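Side-chain contacts in DUF1254 domain-containing protein (Vibrio parahaemolyticus, PDB 3U07), which is of unknown function but joins a DUF1254 region and a DUF1214 region in one chain and is probably exported from the cytoplasm: residues Tyr36-Asp41 and Glu300-Gly305; Glu42-Phe47 and Leu216-Phe221; Val203-Pro208 and Leu223-Met228; Lys233-Lys238 and Ala293-Phe298. The protein carries 2 engineered substitutions. All blocks are in the same frame, centred on the assembly; numbering follows the deposited sequence.

Interaction 1. Residues Tyr36-Asp41 and Glu300-Gly305; sequences YGYSID and EGTYLG
The hydroxyl of Tyr38 meets the Tyr303 ring at its edge, in the ring plane, with Tyr38 OH 3.5 Å from Tyr303 CD1. The Tyr38 ring in turn has the backbone N of Tyr303 at its own edge. Of the facing segment, Thr302 CG2 comes closest to this ring, approaching CE2 of Tyr38 obliquely to 3.6 Å. Tyr38 reaches the other helix because its CG is anti to the backbone N (chi1 176°), which sends the long ring across the gap; a tyrosine is long enough to span it.

Beside this packing runs a polar seam built on water. Ser39 OG and Thr302 OG1 are 3.9 Å apart and do not bond directly. One water donates to the carbonyl oxygen, Ser39 O, at 2.8 Å and also bonds Thr302 OG1. A second links Ser39 OG, again at 2.8 Å, to the same Thr302 OG1, so that one hydroxyl is gripped by two waters. Threonine suits this place because its two branches divide the work, OG1 taking the waters and CG2 the tyrosine.

The segment axes approach to 9.4 Å at 46°, where helix 26-52 passes helix 295-305. Helix 253-273 packs on Tyr38 through Met267 and Leu270, while helix 215-224 lies against Tyr36 and Ile40.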
loop_
_atom_site.group_PDB
_atom_site.type_symbol
_atom_site.label_atom_id
_atom_site.label_comp_id
_atom_site.label_asym_id
_atom_site.label_seq_id
_atom_site.Cartn_x
_atom_site.Cartn_y
_atom_site.Cartn_z
ATOM N N TYR A 36 -2.469 19.791 0.851
ATOM C CA TYR A 36 -3.614 19.029 1.359
ATOM C C TYR A 36 -4.224 18.247 0.188
ATOM O O TYR A 36 -4.541 17.061 0.309
ATOM C CB TYR A 36 -4.688 19.962 1.938
ATOM C CG TYR A 36 -6.094 19.386 1.873
ATOM C CD1 TYR A 36 -6.537 18.440 2.802
ATOM C CD2 TYR A 36 -6.958 19.741 0.837
ATOM C CE1 TYR A 36 -7.806 17.855 2.694
ATOM C CE2 TYR A 36 -8.230 19.165 0.719
ATOM C CZ TYR A 36 -8.645 18.223 1.647
ATOM O OH TYR A 36 -9.890 17.648 1.504
ATOM N N GLY A 37 -4.362 18.918 -0.953
ATOM C CA GLY A 37 -4.954 18.287 -2.124
ATOM C C GLY A 37 -4.099 17.249 -2.821
ATOM O O GLY A 37 -4.621 16.361 -3.507
ATOM N N TYR A 38 -2.788 17.347 -2.627
ATOM C CA TYR A 38 -1.831 16.429 -3.249
ATOM C C TYR A 38 -2.196 14.950 -3.152
ATOM O O TYR A 38 -2.233 14.245 -4.163
ATOM C CB TYR A 38 -0.441 16.634 -2.637
ATOM C CG TYR A 38 0.609 15.673 -3.151
ATOM C CD1 TYR A 38 1.278 15.910 -4.354
ATOM C CD2 TYR A 38 0.930 14.521 -2.435
ATOM C CE1 TYR A 38 2.245 15.019 -4.831
ATOM C CE2 TYR A 38 1.893 13.626 -2.901
ATOM C CZ TYR A 38 2.544 13.880 -4.097
ATOM O OH TYR A 38 3.496 12.993 -4.550
ATOM N N SER A 39 -2.453 14.474 -1.940
ATOM C CA SER A 39 -2.785 13.062 -1.755
ATOM C C SER A 39 -4.014 12.653 -2.566
ATOM O O SER A 39 -4.038 11.587 -3.176
ATOM C CB SER A 39 -3.002 12.755 -0.269
ATOM O OG SER A 39 -1.816 12.990 0.472
ATOM N N ILE A 40 -5.033 13.501 -2.574
ATOM C CA ILE A 40 -6.247 13.215 -3.331
ATOM C C ILE A 40 -5.951 13.284 -4.830
ATOM O O ILE A 40 -6.354 12.412 -5.595
ATOM C CB ILE A 40 -7.358 14.227 -2.996
ATOM C CG1 ILE A 40 -7.773 14.067 -1.529
ATOM C CG2 ILE A 40 -8.562 14.000 -3.909
ATOM C CD1 ILE A 40 -8.536 15.247 -0.963
ATOM N N ASP A 41 -5.223 14.314 -5.246
ATOM C CA ASP A 41 -4.908 14.471 -6.657
ATOM C C ASP A 41 -4.122 13.287 -7.205
ATOM O O ASP A 41 -4.458 12.749 -8.260
ATOM C CB ASP A 41 -4.131 15.774 -6.890
ATOM C CG ASP A 41 -4.096 16.172 -8.359
ATOM O OD1 ASP A 41 -5.141 16.028 -9.024
ATOM O OD2 ASP A 41 -3.041 16.631 -8.850
ATOM N N GLU A 300 3.782 12.891 2.264
ATOM C CA GLU A 300 4.981 12.117 1.939
ATOM C C GLU A 300 4.640 10.628 1.860
ATOM O O GLU A 300 5.378 9.839 1.262
ATOM C CB GLU A 300 6.090 12.351 2.980
ATOM C CG GLU A 300 6.707 13.765 2.983
ATOM C CD GLU A 300 7.459 14.115 1.693
ATOM O OE1 GLU A 300 7.777 13.203 0.901
ATOM O OE2 GLU A 300 7.745 15.313 1.481
ATOM N N GLY A 301 3.520 10.244 2.466
ATOM C CA GLY A 301 3.107 8.851 2.418
ATOM C C GLY A 301 2.863 8.461 0.975
ATOM O O GLY A 301 3.223 7.365 0.544
ATOM N N THR A 302 2.249 9.372 0.224
ATOM C CA THR A 302 1.960 9.143 -1.187
ATOM C C THR A 302 3.234 9.327 -2.022
ATOM O O THR A 302 3.500 8.569 -2.960
ATOM C CB THR A 302 0.884 10.141 -1.703
ATOM O OG1 THR A 302 -0.408 9.758 -1.213
ATOM C CG2 THR A 302 0.860 10.166 -3.225
ATOM N N TYR A 303 4.010 10.345 -1.673
ATOM C CA TYR A 303 5.239 10.647 -2.391
ATOM C C TYR A 303 6.260 9.531 -2.317
ATOM O O TYR A 303 6.849 9.144 -3.328
ATOM C CB TYR A 303 5.865 11.930 -1.845
ATOM C CG TYR A 303 7.068 12.391 -2.638
ATOM C CD1 TYR A 303 6.917 12.974 -3.893
ATOM C CD2 TYR A 303 8.358 12.232 -2.138
ATOM C CE1 TYR A 303 8.018 13.392 -4.628
ATOM C CE2 TYR A 303 9.469 12.644 -2.869
ATOM C CZ TYR A 303 9.291 13.224 -4.108
ATOM O OH TYR A 303 10.378 13.647 -4.828
ATOM N N LEU A 304 6.467 9.004 -1.125
ATOM C CA LEU A 304 7.458 7.964 -0.985
ATOM C C LEU A 304 6.909 6.565 -1.347
ATOM O O LEU A 304 7.534 5.866 -2.154
ATOM C CB LEU A 304 8.065 8.033 0.440
ATOM C CG LEU A 304 8.894 9.338 0.652
ATOM C CD1 LEU A 304 9.293 9.531 2.110
ATOM C CD2 LEU A 304 10.140 9.311 -0.231
ATOM N N GLY A 305 5.693 6.212 -0.899
ATOM C CA GLY A 305 5.166 4.880 -1.216
ATOM C C GLY A 305 3.660 4.678 -1.309
ATOM O O GLY A 305 3.058 3.852 -0.604
HETATM O O HOH W 1 -2.292 9.383 -3.072
HETATM O O HOH W 2 -0.535 10.686 1.355
#

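Interaction 2. Residues Glu42-Phe47 and Leu216-Phe221; sequences EAYKFF and LERVNF
Tyr44 and Phe221 form an offset edge-to-face pair, the edge of Phe221 directed at the face of Tyr44, with ring centroids 5.8 Å apart and planes at 64°. Apolar contact continues along the edge of the tyrosine, where Arg218 CD comes within 3.8 Å of Tyr44 CD2. Arginine suits the place because its methylenes can pack against the ring's edge while its head reaches further for charge. The tyrosine hydroxyl is taken up separately, by the carbonyl oxygen of Pro208.

Among the charged groups, Lys45 CE lies over one face of the Arg218 guanidinium, 3.7 Å from NH2 of Arg218. The like charges, Lys45 NZ and Arg218 NH2, are 4.2 Å apart, a closeness that acidic partners probably make tolerable: Glu42 OE2 takes Lys45 NZ in a salt bridge of 3.0 Å, and Asp41 takes Arg218 NE.

Helix 26-52 crosses helix 215-224 nearly perpendicularly, the segment axes passing 10.0 Å apart at 88°, while Phe47 turns to Leu161 of strand 161-169.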
loop_
_atom_site.group_PDB
_atom_site.type_symbol
_atom_site.label_atom_id
_atom_site.label_comp_id
_atom_site.label_asym_id
_atom_site.label_seq_id
_atom_site.Cartn_x
_atom_site.Cartn_y
_atom_site.Cartn_z
ATOM N N GLU A 42 -3.086 12.866 -6.487
ATOM C CA GLU A 42 -2.275 11.750 -6.957
ATOM C C GLU A 42 -3.054 10.435 -6.958
ATOM O O GLU A 42 -2.846 9.587 -7.823
ATOM C CB GLU A 42 -0.997 11.634 -6.120
ATOM C CG GLU A 42 -0.068 12.853 -6.231
ATOM C CD GLU A 42 0.399 13.116 -7.660
ATOM O OE1 GLU A 42 0.886 12.169 -8.311
ATOM O OE2 GLU A 42 0.286 14.269 -8.134
ATOM N N ALA A 43 -3.958 10.259 -5.999
ATOM C CA ALA A 43 -4.758 9.035 -5.962
ATOM C C ALA A 43 -5.655 9.039 -7.203
ATOM O O ALA A 43 -5.816 8.019 -7.873
ATOM C CB ALA A 43 -5.606 8.989 -4.698
ATOM N N TYR A 44 -6.235 10.196 -7.511
ATOM C CA TYR A 44 -7.086 10.307 -8.689
ATOM C C TYR A 44 -6.289 10.001 -9.960
ATOM O O TYR A 44 -6.718 9.192 -10.780
ATOM C CB TYR A 44 -7.691 11.708 -8.823
ATOM C CG TYR A 44 -8.541 11.829 -10.072
ATOM C CD1 TYR A 44 -9.719 11.094 -10.203
ATOM C CD2 TYR A 44 -8.131 12.612 -11.154
ATOM C CE1 TYR A 44 -10.467 11.129 -11.375
ATOM C CE2 TYR A 44 -8.872 12.652 -12.335
ATOM C CZ TYR A 44 -10.040 11.906 -12.437
ATOM O OH TYR A 44 -10.776 11.918 -13.597
ATOM N N LYS A 45 -5.136 10.649 -10.123
ATOM C CA LYS A 45 -4.308 10.422 -11.309
ATOM C C LYS A 45 -4.016 8.939 -11.469
ATOM O O LYS A 45 -4.084 8.394 -12.573
ATOM C CB LYS A 45 -2.981 11.188 -11.215
ATOM C CG LYS A 45 -3.085 12.705 -11.306
ATOM C CD LYS A 45 -1.689 13.325 -11.209
ATOM C CE LYS A 45 -1.733 14.841 -11.098
ATOM N NZ LYS A 45 -0.374 15.404 -10.843
ATOM N N PHE A 46 -3.687 8.283 -10.360
ATOM C CA PHE A 46 -3.389 6.859 -10.406
ATOM C C PHE A 46 -4.624 6.080 -10.855
ATOM O O PHE A 46 -4.526 5.167 -11.664
ATOM C CB PHE A 46 -2.942 6.355 -9.035
ATOM C CG PHE A 46 -2.579 4.897 -9.022
ATOM C CD1 PHE A 46 -1.265 4.490 -9.235
ATOM C CD2 PHE A 46 -3.558 3.928 -8.830
ATOM C CE1 PHE A 46 -0.931 3.137 -9.253
ATOM C CE2 PHE A 46 -3.235 2.577 -8.846
ATOM C CZ PHE A 46 -1.920 2.179 -9.060
ATOM N N PHE A 47 -5.784 6.437 -10.318
ATOM C CA PHE A 47 -7.027 5.768 -10.689
ATOM C C PHE A 47 -7.315 5.997 -12.175
ATOM O O PHE A 47 -7.728 5.082 -12.889
ATOM C CB PHE A 47 -8.196 6.314 -9.858
ATOM C CG PHE A 47 -9.543 5.784 -10.278
ATOM C CD1 PHE A 47 -9.928 4.481 -9.964
ATOM C CD2 PHE A 47 -10.417 6.580 -11.013
ATOM C CE1 PHE A 47 -11.161 3.978 -10.381
ATOM C CE2 PHE A 47 -11.653 6.083 -11.436
ATOM C CZ PHE A 47 -12.024 4.781 -11.119
ATOM N N LEU A 216 -7.097 21.811 -9.000
ATOM C CA LEU A 216 -8.307 22.251 -8.316
ATOM C C LEU A 216 -9.522 21.486 -8.834
ATOM O O LEU A 216 -10.311 20.974 -8.042
ATOM C CB LEU A 216 -8.541 23.753 -8.507
ATOM C CG LEU A 216 -7.680 24.714 -7.684
ATOM C CD1 LEU A 216 -7.969 26.145 -8.122
ATOM C CD2 LEU A 216 -7.970 24.538 -6.194
ATOM N N GLU A 217 -9.679 21.387 -10.153
ATOM C CA GLU A 217 -10.840 20.673 -10.667
ATOM C C GLU A 217 -10.810 19.179 -10.371
ATOM O O GLU A 217 -11.854 18.586 -10.092
ATOM C CB GLU A 217 -11.054 20.938 -12.167
ATOM C CG GLU A 217 -9.884 20.720 -13.096
ATOM C CD GLU A 217 -10.218 21.156 -14.521
ATOM O OE1 GLU A 217 -9.635 22.158 -15.000
ATOM O OE2 GLU A 217 -11.076 20.500 -15.155
ATOM N N ARG A 218 -9.625 18.571 -10.398
ATOM C CA ARG A 218 -9.524 17.146 -10.103
ATOM C C ARG A 218 -9.858 16.889 -8.630
ATOM O O ARG A 218 -10.672 16.022 -8.315
ATOM C CB ARG A 218 -8.119 16.620 -10.424
ATOM C CG ARG A 218 -7.790 16.583 -11.925
ATOM C CD ARG A 218 -6.460 15.876 -12.192
ATOM N NE ARG A 218 -5.336 16.529 -11.519
ATOM C CZ ARG A 218 -4.556 17.456 -12.070
ATOM N NH1 ARG A 218 -4.759 17.853 -13.321
ATOM N NH2 ARG A 218 -3.578 17.998 -11.361
ATOM N N VAL A 219 -9.239 17.649 -7.730
ATOM C CA VAL A 219 -9.497 17.481 -6.307
ATOM C C VAL A 219 -10.965 17.772 -5.959
ATOM O O VAL A 219 -11.585 17.014 -5.215
ATOM C CB VAL A 219 -8.575 18.389 -5.459
ATOM C CG1 VAL A 219 -9.012 18.360 -3.987
ATOM C CG2 VAL A 219 -7.125 17.909 -5.579
ATOM N N ASN A 220 -11.521 18.866 -6.479
ATOM C CA ASN A 220 -12.922 19.201 -6.198
ATOM C C ASN A 220 -13.852 18.119 -6.746
ATOM O O ASN A 220 -14.897 17.832 -6.161
ATOM C CB ASN A 220 -13.290 20.562 -6.799
ATOM C CG ASN A 220 -12.599 21.715 -6.094
ATOM O OD1 ASN A 220 -11.925 21.526 -5.082
ATOM N ND2 ASN A 220 -12.769 22.919 -6.623
ATOM N N PHE A 221 -13.466 17.519 -7.868
ATOM C CA PHE A 221 -14.253 16.450 -8.474
ATOM C C PHE A 221 -14.302 15.234 -7.538
ATOM O O PHE A 221 -15.370 14.676 -7.273
ATOM C CB PHE A 221 -13.630 16.031 -9.809
ATOM C CG PHE A 221 -14.256 14.807 -10.410
ATOM C CD1 PHE A 221 -15.467 14.890 -11.091
ATOM C CD2 PHE A 221 -13.642 13.565 -10.279
ATOM C CE1 PHE A 221 -16.058 13.748 -11.639
ATOM C CE2 PHE A 221 -14.220 12.418 -10.818
ATOM C CZ PHE A 221 -15.432 12.510 -11.501
#

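Interaction 3. Residues Val203-Pro208 and Leu223-Met228; sequences VQRTYP and LCDGSM
Arg205 reaches out to Asp225 in a side-on salt bridge that joins an irregular loop to the turn after a helix. Its CB rests over one face of the Tyr207 ring, 3.7 Å above the plane and toward the rim. From CG the chain runs extended to NE (chi2 164°, chi3 173°), the reach needed between backbones whose nearest CA atoms, of Arg205 and Asp225, are 9.4 Å apart. NE then donates to Asp225 OD2 at 3.0 Å, coming from well above the carboxylate plane. NH2 donates to the syn lone pair of the same oxygen, Asp225 OD2, at 3.2 Å, and adds a weak bond to Asp225 OD1. The guanidinium and carboxylate planes stand 65° apart, and the two nitrogens converge on one oxygen rather than each taking its own.

Each partner has further support: Arg205 NH2 also binds Asp90, and Asp225 OD1 accepts from Asn160 ND2. Asp225 centres an inverse gamma turn, and the next residue, Gly226, has backbone angles that call for glycine.

The bridge lies at the surface where helix 215-224 ends, one residue after Cys224, which is held to Cys247 by a disulfide. Leu161 of strand 161-169 touches both charged side chains, and Tyr207 packs on helix 26-52.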
loop_
_atom_site.group_PDB
_atom_site.type_symbol
_atom_site.label_atom_id
_atom_site.label_comp_id
_atom_site.label_asym_id
_atom_site.label_seq_id
_atom_site.Cartn_x
_atom_site.Cartn_y
_atom_site.Cartn_z
ATOM N N VAL A 203 -23.500 4.205 -10.815
ATOM C CA VAL A 203 -23.251 5.591 -11.172
ATOM C C VAL A 203 -22.253 5.662 -12.321
ATOM O O VAL A 203 -21.261 4.931 -12.339
ATOM C CB VAL A 203 -22.706 6.381 -9.964
ATOM C CG1 VAL A 203 -22.289 7.786 -10.388
ATOM C CG2 VAL A 203 -23.775 6.451 -8.883
ATOM N N GLN A 204 -22.540 6.525 -13.293
ATOM C CA GLN A 204 -21.660 6.712 -14.441
ATOM C C GLN A 204 -21.038 8.094 -14.294
ATOM O O GLN A 204 -21.738 9.102 -14.292
ATOM C CB GLN A 204 -22.448 6.630 -15.752
ATOM C CG GLN A 204 -23.165 5.300 -15.987
ATOM C CD GLN A 204 -22.238 4.104 -15.865
ATOM O OE1 GLN A 204 -21.052 4.189 -16.182
ATOM N NE2 GLN A 204 -22.780 2.976 -15.421
ATOM N N ARG A 205 -19.718 8.136 -14.172
ATOM C CA ARG A 205 -19.002 9.396 -13.994
ATOM C C ARG A 205 -18.388 9.937 -15.276
ATOM O O ARG A 205 -18.125 9.190 -16.215
ATOM C CB ARG A 205 -17.869 9.200 -12.976
ATOM C CG ARG A 205 -18.306 8.717 -11.602
ATOM C CD ARG A 205 -17.125 8.172 -10.803
ATOM N NE ARG A 205 -17.503 7.852 -9.426
ATOM C CZ ARG A 205 -18.142 6.752 -9.047
ATOM N NH1 ARG A 205 -18.485 5.824 -9.934
ATOM N NH2 ARG A 205 -18.451 6.590 -7.772
ATOM N N THR A 206 -18.173 11.247 -15.305
ATOM C CA THR A 206 -17.513 11.895 -16.429
ATOM C C THR A 206 -16.209 12.356 -15.767
ATOM O O THR A 206 -16.194 13.276 -14.948
ATOM C CB THR A 206 -18.334 13.091 -16.972
ATOM O OG1 THR A 206 -18.535 14.054 -15.935
ATOM C CG2 THR A 206 -19.687 12.610 -17.456
ATOM N N TYR A 207 -15.119 11.686 -16.114
ATOM C CA TYR A 207 -13.811 11.944 -15.520
ATOM C C TYR A 207 -12.954 13.041 -16.129
ATOM O O TYR A 207 -12.698 13.039 -17.330
ATOM C CB TYR A 207 -12.995 10.653 -15.539
ATOM C CG TYR A 207 -13.619 9.498 -14.793
ATOM C CD1 TYR A 207 -13.644 9.479 -13.398
ATOM C CD2 TYR A 207 -14.157 8.408 -15.480
ATOM C CE1 TYR A 207 -14.182 8.399 -12.703
ATOM C CE2 TYR A 207 -14.702 7.321 -14.794
ATOM C CZ TYR A 207 -14.705 7.325 -13.402
ATOM O OH TYR A 207 -15.203 6.247 -12.707
ATOM N N PRO A 208 -12.472 13.978 -15.296
ATOM C CA PRO A 208 -11.628 15.072 -15.786
ATOM C C PRO A 208 -10.321 14.455 -16.274
ATOM O O PRO A 208 -9.788 13.552 -15.626
ATOM C CB PRO A 208 -11.398 15.931 -14.538
ATOM C CG PRO A 208 -12.545 15.578 -13.634
ATOM C CD PRO A 208 -12.690 14.101 -13.843
ATOM N N LEU A 223 -13.593 15.189 -4.324
ATOM C CA LEU A 223 -14.204 15.627 -3.072
ATOM C C LEU A 223 -15.725 15.517 -3.155
ATOM O O LEU A 223 -16.392 15.200 -2.179
ATOM C CB LEU A 223 -13.820 17.087 -2.800
ATOM C CG LEU A 223 -12.945 17.540 -1.619
ATOM C CD1 LEU A 223 -12.199 16.409 -0.963
ATOM C CD2 LEU A 223 -11.988 18.593 -2.141
ATOM N N CYS A 224 -16.258 15.781 -4.340
ATOM C CA CYS A 224 -17.696 15.742 -4.569
ATOM C C CYS A 224 -18.255 14.325 -4.499
ATOM O O CYS A 224 -19.353 14.112 -3.996
ATOM C CB CYS A 224 -18.014 16.337 -5.948
ATOM S SG CYS A 224 -19.762 16.794 -6.200
ATOM N N ASP A 225 -17.480 13.364 -4.995
ATOM C CA ASP A 225 -17.890 11.963 -5.058
ATOM C C ASP A 225 -17.808 11.218 -3.733
ATOM O O ASP A 225 -17.098 10.219 -3.604
ATOM C CB ASP A 225 -17.051 11.253 -6.131
ATOM C CG ASP A 225 -17.484 9.818 -6.370
ATOM O OD1 ASP A 225 -18.683 9.521 -6.196
ATOM O OD2 ASP A 225 -16.625 8.989 -6.748
ATOM N N GLY A 226 -18.555 11.699 -2.750
ATOM C CA GLY A 226 -18.532 11.058 -1.451
ATOM C C GLY A 226 -18.721 12.003 -0.278
ATOM O O GLY A 226 -19.250 13.106 -0.423
ATOM N N SER A 227 -18.244 11.565 0.883
ATOM C CA SER A 227 -18.364 12.303 2.134
ATOM C C SER A 227 -17.081 12.993 2.581
ATOM O O SER A 227 -16.986 13.464 3.713
ATOM C CB SER A 227 -18.799 11.327 3.230
ATOM O OG SER A 227 -19.895 11.835 3.957
HETATM N N MSE A 228 -16.095 13.046 1.699
HETATM C CA MSE A 228 -14.812 13.654 2.028
HETATM C C MSE A 228 -14.913 15.107 2.496
HETATM O O MSE A 228 -14.126 15.548 3.333
HETATM C CB MSE A 228 -13.895 13.557 0.811
HETATM C CG MSE A 228 -12.429 13.434 1.121
HETATM SE SE MSE A 228 -11.572 12.579 -0.374
HETATM C CE MSE A 228 -11.383 10.868 0.388
#

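Interaction 4. Residues Lys233-Lys238 and Ala293-Phe298; sequences KQWLDK and APRDIF
Trp235, on helix 233-239, and Arg295, in the first turn of helix 295-305 just past the N-cap residue Pro294, have CA atoms 9.0 Å apart, a gap filled by their side chains. Arg295 lies across one face of the indole: its CG stands 3.6 Å from the centroid of the six-membered ring, only 11° off the normal, a CH-pi contact. Bends at chi2 and chi3 fold the chain down, setting NE of Arg295 3.2 Å from Trp235 CZ2.

This arginine is buried among the helices, where Tyr36 of helix 26-52 touches both side chains. The guanidinium is tilted 27° from the indole, with Trp235 NE1 over its centre and Phe298 CG over the opposite face.

Arginine also suits the place because two of its nitrogens clasp one backbone oxygen: NH2 of Arg295 donates to Ala293 O at 2.9 Å and NE to the same atom at 3.2 Å. NH1 bonds Tyr119 OH, while Trp235 NE1 donates to Gly291 O.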
loop_
_atom_site.group_PDB
_atom_site.type_symbol
_atom_site.label_atom_id
_atom_site.label_comp_id
_atom_site.label_asym_id
_atom_site.label_seq_id
_atom_site.Cartn_x
_atom_site.Cartn_y
_atom_site.Cartn_z
ATOM N N LYS A 233 -13.358 18.522 6.717
ATOM C CA LYS A 233 -13.799 19.870 7.042
ATOM C C LYS A 233 -12.734 20.748 7.681
ATOM O O LYS A 233 -12.586 21.911 7.311
ATOM C CB LYS A 233 -15.036 19.818 7.944
ATOM C CG LYS A 233 -15.585 21.191 8.285
ATOM C CD LYS A 233 -16.886 21.107 9.067
ATOM C CE LYS A 233 -17.280 22.478 9.599
ATOM N NZ LYS A 233 -17.356 23.499 8.518
ATOM N N GLN A 234 -11.992 20.202 8.635
ATOM C CA GLN A 234 -10.958 20.986 9.300
ATOM C C GLN A 234 -9.966 21.546 8.282
ATOM O O GLN A 234 -9.492 22.673 8.419
ATOM C CB GLN A 234 -10.221 20.144 10.350
ATOM C CG GLN A 234 -9.466 18.956 9.788
ATOM C CD GLN A 234 -10.351 17.747 9.546
ATOM O OE1 GLN A 234 -11.573 17.862 9.417
ATOM N NE2 GLN A 234 -9.732 16.574 9.469
ATOM N N TRP A 235 -9.667 20.767 7.248
ATOM C CA TRP A 235 -8.729 21.213 6.223
ATOM C C TRP A 235 -9.407 22.113 5.196
ATOM O O TRP A 235 -8.871 23.156 4.825
ATOM C CB TRP A 235 -8.110 20.013 5.511
ATOM C CG TRP A 235 -7.424 19.054 6.432
ATOM C CD1 TRP A 235 -7.780 17.757 6.681
ATOM C CD2 TRP A 235 -6.254 19.307 7.215
ATOM N NE1 TRP A 235 -6.899 17.185 7.569
ATOM C CE2 TRP A 235 -5.952 18.114 7.912
ATOM C CE3 TRP A 235 -5.427 20.424 7.395
ATOM C CZ2 TRP A 235 -4.857 18.006 8.777
ATOM C CZ3 TRP A 235 -4.337 20.318 8.255
ATOM C CH2 TRP A 235 -4.063 19.113 8.935
ATOM N N LEU A 236 -10.592 21.711 4.749
ATOM C CA LEU A 236 -11.325 22.480 3.749
ATOM C C LEU A 236 -11.736 23.863 4.217
ATOM O O LEU A 236 -11.842 24.783 3.408
ATOM C CB LEU A 236 -12.556 21.698 3.273
ATOM C CG LEU A 236 -12.195 20.462 2.441
ATOM C CD1 LEU A 236 -13.423 19.589 2.234
ATOM C CD2 LEU A 236 -11.602 20.907 1.107
ATOM N N ASP A 237 -11.974 24.028 5.512
ATOM C CA ASP A 237 -12.352 25.342 6.008
ATOM C C ASP A 237 -11.206 26.338 5.829
ATOM O O ASP A 237 -11.434 27.531 5.637
ATOM C CB ASP A 237 -12.757 25.280 7.484
ATOM C CG ASP A 237 -14.161 24.719 7.687
ATOM O OD1 ASP A 237 -14.975 24.778 6.739
ATOM O OD2 ASP A 237 -14.454 24.234 8.800
ATOM N N LYS A 238 -9.974 25.841 5.869
ATOM C CA LYS A 238 -8.797 26.694 5.723
ATOM C C LYS A 238 -8.479 27.090 4.280
ATOM O O LYS A 238 -8.051 28.214 4.013
ATOM C CB LYS A 238 -7.559 25.988 6.297
ATOM C CG LYS A 238 -7.668 25.538 7.747
ATOM C CD LYS A 238 -6.435 24.751 8.166
ATOM C CE LYS A 238 -6.514 24.328 9.625
ATOM N NZ LYS A 238 -5.167 24.305 10.263
ATOM N N ALA A 293 -3.271 14.768 11.342
ATOM C CA ALA A 293 -1.817 14.898 11.285
ATOM C C ALA A 293 -1.424 15.938 10.240
ATOM O O ALA A 293 -2.192 16.215 9.316
ATOM C CB ALA A 293 -1.187 13.556 10.950
ATOM N N PRO A 294 -0.219 16.526 10.372
ATOM C CA PRO A 294 0.282 17.541 9.436
ATOM C C PRO A 294 0.172 17.060 7.988
ATOM O O PRO A 294 0.537 15.924 7.673
ATOM C CB PRO A 294 1.732 17.730 9.878
ATOM C CG PRO A 294 1.666 17.478 11.351
ATOM C CD PRO A 294 0.788 16.244 11.414
ATOM N N ARG A 295 -0.325 17.932 7.112
ATOM C CA ARG A 295 -0.506 17.579 5.707
ATOM C C ARG A 295 0.758 17.289 4.902
ATOM O O ARG A 295 0.758 16.364 4.084
ATOM C CB ARG A 295 -1.320 18.659 4.981
ATOM C CG ARG A 295 -2.796 18.745 5.379
ATOM C CD ARG A 295 -3.514 17.421 5.176
ATOM N NE ARG A 295 -3.375 16.529 6.323
ATOM C CZ ARG A 295 -3.893 15.305 6.381
ATOM N NH1 ARG A 295 -4.579 14.829 5.349
ATOM N NH2 ARG A 295 -3.734 14.562 7.469
ATOM N N ASP A 296 1.832 18.053 5.100
ATOM C CA ASP A 296 3.028 17.767 4.313
ATOM C C ASP A 296 3.605 16.402 4.662
ATOM O O ASP A 296 4.077 15.687 3.783
ATOM C CB ASP A 296 4.090 18.880 4.441
ATOM C CG ASP A 296 4.464 19.203 5.877
ATOM O OD1 ASP A 296 3.921 18.591 6.817
ATOM O OD2 ASP A 296 5.321 20.093 6.059
ATOM N N ILE A 297 3.531 16.017 5.932
ATOM C CA ILE A 297 4.043 14.710 6.330
ATOM C C ILE A 297 3.105 13.611 5.799
ATOM O O ILE A 297 3.566 12.595 5.276
ATOM C CB ILE A 297 4.188 14.607 7.869
ATOM C CG1 ILE A 297 5.136 15.709 8.362
ATOM C CG2 ILE A 297 4.743 13.229 8.255
ATOM C CD1 ILE A 297 5.292 15.778 9.860
ATOM N N PHE A 298 1.793 13.814 5.914
ATOM C CA PHE A 298 0.836 12.829 5.411
ATOM C C PHE A 298 1.072 12.642 3.911
ATOM O O PHE A 298 1.060 11.520 3.391
ATOM C CB PHE A 298 -0.602 13.312 5.637
ATOM C CG PHE A 298 -1.649 12.369 5.107
ATOM C CD1 PHE A 298 -1.996 11.221 5.816
ATOM C CD2 PHE A 298 -2.280 12.619 3.888
ATOM C CE1 PHE A 298 -2.954 10.337 5.320
ATOM C CE2 PHE A 298 -3.242 11.737 3.381
ATOM C CZ PHE A 298 -3.577 10.593 4.102
#

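From the N terminus, helix 26-52 supplies the first halves of interactions 1 and 2. Interaction 2 closes first, when helix 215-224 returns to residues 42-47. Interaction 3 opens at 203-208, before that closure, and closes at 223-228, so the two cross, and both draw on helix 215-224. Interaction 4 follows in series, closing a loop of its own from 233-238 to 293-298. Interaction 1 closes last, at 300-305, and encloses the other three. Interactions 1 and 2 touch directly, as do 2 and 3. Together they gather helices 26-52, 215-224, 233-239 and 295-305, with interaction 3 holding the loop before helix 215-224 to that helix's end.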